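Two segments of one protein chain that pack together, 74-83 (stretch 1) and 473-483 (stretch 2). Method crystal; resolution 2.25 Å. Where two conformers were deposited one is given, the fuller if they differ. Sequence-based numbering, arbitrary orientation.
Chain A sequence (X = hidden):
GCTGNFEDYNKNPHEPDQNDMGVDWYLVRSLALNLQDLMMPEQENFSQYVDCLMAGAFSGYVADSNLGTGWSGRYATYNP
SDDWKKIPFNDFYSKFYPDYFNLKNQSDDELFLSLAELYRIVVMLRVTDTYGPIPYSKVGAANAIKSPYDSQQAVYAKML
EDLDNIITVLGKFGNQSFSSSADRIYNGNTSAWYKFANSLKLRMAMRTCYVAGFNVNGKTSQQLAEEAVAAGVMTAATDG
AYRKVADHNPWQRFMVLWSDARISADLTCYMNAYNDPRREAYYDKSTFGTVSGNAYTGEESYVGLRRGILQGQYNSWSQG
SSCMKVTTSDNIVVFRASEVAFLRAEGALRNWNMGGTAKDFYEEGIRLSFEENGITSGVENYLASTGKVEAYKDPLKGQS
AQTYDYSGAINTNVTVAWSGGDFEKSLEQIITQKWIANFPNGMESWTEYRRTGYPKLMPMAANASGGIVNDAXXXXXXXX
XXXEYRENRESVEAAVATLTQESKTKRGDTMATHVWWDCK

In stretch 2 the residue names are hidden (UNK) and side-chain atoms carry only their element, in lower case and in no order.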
# COMPACT_ATOMS: atom_id res chain seq x y z
N ARG A 74 -9.79 4.66 -16.30
CA ARG A 74 -8.84 4.10 -15.33
C ARG A 74 -9.31 4.36 -13.90
O ARG A 74 -10.17 5.20 -13.67
CB ARG A 74 -7.43 4.71 -15.53
CG ARG A 74 -6.85 4.63 -16.95
CD ARG A 74 -5.34 4.90 -17.00
NE ARG A 74 -4.93 6.07 -16.23
CZ ARG A 74 -5.05 7.33 -16.63
NH1 ARG A 74 -5.59 7.61 -17.81
NH2 ARG A 74 -4.63 8.33 -15.86
N TYR A 75 -8.71 3.66 -12.93
CA TYR A 75 -8.99 3.90 -11.52
C TYR A 75 -8.60 5.36 -11.16
O TYR A 75 -9.37 6.04 -10.49
CB TYR A 75 -8.21 2.93 -10.61
CG TYR A 75 -8.40 1.45 -10.90
CD1 TYR A 75 -9.55 0.78 -10.48
CD2 TYR A 75 -7.36 0.70 -11.44
CE1 TYR A 75 -9.69 -0.60 -10.68
CE2 TYR A 75 -7.48 -0.69 -11.61
CZ TYR A 75 -8.65 -1.33 -11.24
OH TYR A 75 -8.76 -2.69 -11.44
N ALA A 76 -7.43 5.82 -11.65
CA ALA A 76 -6.87 7.15 -11.39
C ALA A 76 -7.83 8.27 -11.73
O ALA A 76 -7.90 9.24 -10.98
CB ALA A 76 -5.57 7.32 -12.18
N THR A 77 -8.57 8.16 -12.86
CA THR A 77 -9.50 9.20 -13.28
C THR A 77 -10.95 8.88 -12.80
O THR A 77 -11.88 9.58 -13.16
CB THR A 77 -9.38 9.45 -14.81
OG1 THR A 77 -9.51 8.21 -15.50
CG2 THR A 77 -8.06 10.10 -15.17
N TYR A 78 -11.10 7.86 -11.95
CA TYR A 78 -12.36 7.48 -11.28
C TYR A 78 -13.43 6.96 -12.23
O TYR A 78 -14.60 6.94 -11.86
CB TYR A 78 -12.93 8.65 -10.43
CG TYR A 78 -11.89 9.32 -9.55
CD1 TYR A 78 -11.11 8.59 -8.66
CD2 TYR A 78 -11.65 10.69 -9.65
CE1 TYR A 78 -10.14 9.20 -7.87
CE2 TYR A 78 -10.68 11.31 -8.85
CZ TYR A 78 -9.96 10.57 -7.93
OH TYR A 78 -9.06 11.20 -7.11
N ASN A 79 -13.03 6.44 -13.39
CA ASN A 79 -13.97 5.86 -14.35
C ASN A 79 -13.44 4.49 -14.86
O ASN A 79 -13.42 4.27 -16.08
CB ASN A 79 -14.22 6.86 -15.54
CG ASN A 79 -13.00 7.21 -16.37
OD1 ASN A 79 -11.85 7.04 -15.96
ND2 ASN A 79 -13.22 7.68 -17.58
N PRO A 80 -13.04 3.52 -13.99
CA PRO A 80 -12.57 2.22 -14.52
C PRO A 80 -13.73 1.45 -15.14
O PRO A 80 -14.88 1.69 -14.79
CB PRO A 80 -12.04 1.50 -13.28
CG PRO A 80 -12.85 2.08 -12.16
CD PRO A 80 -13.03 3.52 -12.51
N SER A 81 -13.44 0.53 -16.06
CA SER A 81 -14.49 -0.27 -16.69
C SER A 81 -15.05 -1.28 -15.68
O SER A 81 -14.43 -1.49 -14.63
CB SER A 81 -13.92 -1.00 -17.90
OG SER A 81 -12.91 -1.90 -17.47
N ASP A 82 -16.18 -1.92 -15.98
CA ASP A 82 -16.76 -2.96 -15.13
C ASP A 82 -15.75 -4.10 -14.90
O ASP A 82 -15.64 -4.58 -13.78
CB ASP A 82 -18.08 -3.47 -15.73
CG ASP A 82 -19.31 -2.63 -15.38
OD1 ASP A 82 -19.25 -1.85 -14.40
OD2 ASP A 82 -20.36 -2.81 -16.05
N ASP A 83 -14.94 -4.47 -15.93
CA ASP A 83 -13.90 -5.51 -15.84
C ASP A 83 -12.80 -5.13 -14.85
O ASP A 83 -12.35 -5.99 -14.11
CB ASP A 83 -13.28 -5.81 -17.21
CG ASP A 83 -14.25 -6.30 -18.28
OD1 ASP A 83 -15.29 -6.91 -17.91
OD2 ASP A 83 -13.97 -6.08 -19.48
N UNK A 473 -10.44 14.88 -1.35
CA UNK A 473 -10.55 13.57 -0.70
C UNK A 473 -9.99 12.42 -1.53
O UNK A 473 -9.43 11.49 -0.96
c UNK A 473 -12.87 13.30 1.92
c UNK A 473 -12.03 13.26 -0.42
o UNK A 473 -12.12 13.52 2.89
o UNK A 473 -13.75 12.40 1.92
c UNK A 473 -12.65 14.10 0.66
N UNK A 474 -10.23 12.45 -2.84
CA UNK A 474 -9.86 11.36 -3.74
C UNK A 474 -10.73 10.14 -3.48
O UNK A 474 -11.76 10.23 -2.82
N UNK A 475 -10.34 8.99 -4.02
CA UNK A 475 -11.08 7.74 -3.81
C UNK A 475 -10.88 7.25 -2.36
O UNK A 475 -9.76 7.16 -1.88
c UNK A 475 -10.61 6.68 -4.81
N UNK A 476 -11.97 6.96 -1.67
CA UNK A 476 -11.98 6.54 -0.28
C UNK A 476 -12.15 5.04 -0.19
O UNK A 476 -11.88 4.42 0.85
c UNK A 476 -11.70 9.38 0.60
c UNK A 476 -10.32 9.91 2.56
n UNK A 476 -11.32 9.25 2.00
c UNK A 476 -13.09 7.26 0.50
c UNK A 476 -13.08 8.79 0.34
n UNK A 476 -10.09 9.79 3.86
n UNK A 476 -9.54 10.69 1.82
N UNK A 477 -12.61 4.45 -1.29
CA UNK A 477 -12.83 3.01 -1.40
C UNK A 477 -13.16 2.68 -2.86
O UNK A 477 -13.19 3.57 -3.71
n UNK A 477 -18.36 1.48 -1.79
c UNK A 477 -15.35 3.07 -0.86
n UNK A 477 -17.95 -0.63 -0.98
c UNK A 477 -16.47 2.58 0.04
n UNK A 477 -16.79 1.17 -0.13
c UNK A 477 -17.71 0.67 -0.95
c UNK A 477 -13.97 2.55 -0.44
N UNK A 478 -13.41 1.40 -3.13
CA UNK A 478 -13.89 0.93 -4.41
C UNK A 478 -15.31 0.48 -4.23
O UNK A 478 -15.62 -0.09 -3.17
se UNK A 478 -11.63 1.37 -7.00
c UNK A 478 -13.00 -0.21 -4.97
c UNK A 478 -12.36 0.09 -8.30
c UNK A 478 -11.62 0.27 -5.40
N UNK A 479 -16.20 0.71 -5.23
CA UNK A 479 -17.57 0.20 -5.11
C UNK A 479 -17.60 -1.30 -5.38
O UNK A 479 -16.72 -1.81 -6.08
c UNK A 479 -15.97 1.35 -6.55
c UNK A 479 -18.33 0.99 -6.16
c UNK A 479 -17.32 1.32 -7.21
N UNK A 480 -18.59 -2.01 -4.85
CA UNK A 480 -18.72 -3.45 -5.07
C UNK A 480 -18.97 -3.75 -6.55
O UNK A 480 -19.74 -3.02 -7.18
c UNK A 480 -19.17 -3.82 0.03
c UNK A 480 -19.85 -4.06 -4.22
c UNK A 480 -18.46 -4.51 -2.15
c UNK A 480 -18.24 -4.43 -0.78
o UNK A 480 -18.93 -3.75 1.38
c UNK A 480 -20.55 -3.39 -1.88
c UNK A 480 -19.61 -3.97 -2.73
c UNK A 480 -20.34 -3.31 -0.51
N UNK A 481 -18.34 -4.80 -7.13
CA UNK A 481 -18.62 -5.15 -8.54
C UNK A 481 -20.13 -5.38 -8.78
O UNK A 481 -20.80 -6.01 -7.95
c UNK A 481 -16.71 -6.37 -7.74
c UNK A 481 -17.80 -6.42 -8.77
c UNK A 481 -17.38 -5.75 -6.53
N UNK A 482 -20.65 -4.86 -9.93
CA UNK A 482 -22.06 -4.95 -10.33
C UNK A 482 -22.54 -6.42 -10.37
O UNK A 482 -23.70 -6.69 -10.05
o UNK A 482 -23.65 -4.42 -12.11
c UNK A 482 -22.30 -4.22 -11.68
c UNK A 482 -21.33 -4.64 -12.80
N UNK A 483 -21.65 -7.36 -10.75
CA UNK A 483 -21.94 -8.80 -10.87
C UNK A 483 -22.27 -9.43 -9.54
O UNK A 483 -22.99 -10.44 -9.51
c UNK A 483 -20.74 -9.56 -11.48
o UNK A 483 -19.49 -9.64 -13.52
o UNK A 483 -21.68 -9.43 -13.67
c UNK A 483 -20.63 -9.52 -13.00
O HOH W 1 -7.97 9.21 -5.44
O HOH W 2 -18.03 -4.24 -11.83

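Position 473 has five side-chain atoms: three carbons in a row, the third carrying two oxygens. It touches nothing on stretch 1. A carboxylate at the end of that chain makes it Glu-473.

Position 474 has no side-chain atoms. Its CA lies 3.5 Å from OH of Tyr-78, and its phi is positive, 69°. An ideal CB would sit 3.6 Å from that same OH. This is Gly-474.

Position 475 has one carbon, pointing toward stretch 1. This CB lies 4.0 Å from CE1 of Tyr-78. A single carbon means Ala-475.

Position 476 has three carbons, a nitrogen, then a carbon with two more nitrogens, and is out of reach of stretch 1. The guanidinium identifies Arg-476. It turns back on its own stretch, and its NH1 donates to O of Glu-473 at 2.9 Å.

Position 477 has the same seven atoms, again ending in a guanidinium, and does not reach stretch 1. It is Arg-477, bonded elsewhere in the structure.

Position 478 is an unbranched chain of two carbons, a selenium and a last carbon. Its CA-to-CB bond points toward stretch 1, and the last carbon meets Tyr-75 and Pro-80. Selenium in this place marks selenomethionine, Met-478. Its CE lies 3.6 Å from CD1 of Tyr-75, at the ring edge, and 4.4 Å from CG of Pro-80.

Position 479 has three carbons closing a ring onto the backbone N. It makes no contact with stretch 1. It is Pro-479.

Position 480 has one carbon, then a six-carbon ring bearing one oxygen, out of reach of stretch 1. That is Tyr-480.

Position 481 again has three carbons closed onto the backbone N. It makes no contact with stretch 1. It is Pro-481.

Position 482 has one carbon carrying an oxygen and a carbon, and the branch carbon comes near OD1 of Asp-82. This is Thr-482; its CG2 lies 3.8 Å from OD1 of Asp-82.

Position 483 has two carbons, the second carrying two oxygens, and is not in contact. It is Asp-483.

The contact is small, burying 258 Å², and has no direct hydrogen bond across it. Apolar packing joins the Met-478 side chain to Tyr-75 and Pro-80, and Ala-475 to Tyr-78. Water supplies the polar links. Water 1 lies 2.8 Å from OH of Tyr-78 and accepts from N of Ala-475, also at 2.8 Å. Water 2 donates to O of Asp-82 at 3.1 Å and accepts a weak bond from N of Thr-482 at 3.3 Å. These waters bridge polar groups that do not pair directly.

Stretch 2 (473-483) EGARRMPYPTD
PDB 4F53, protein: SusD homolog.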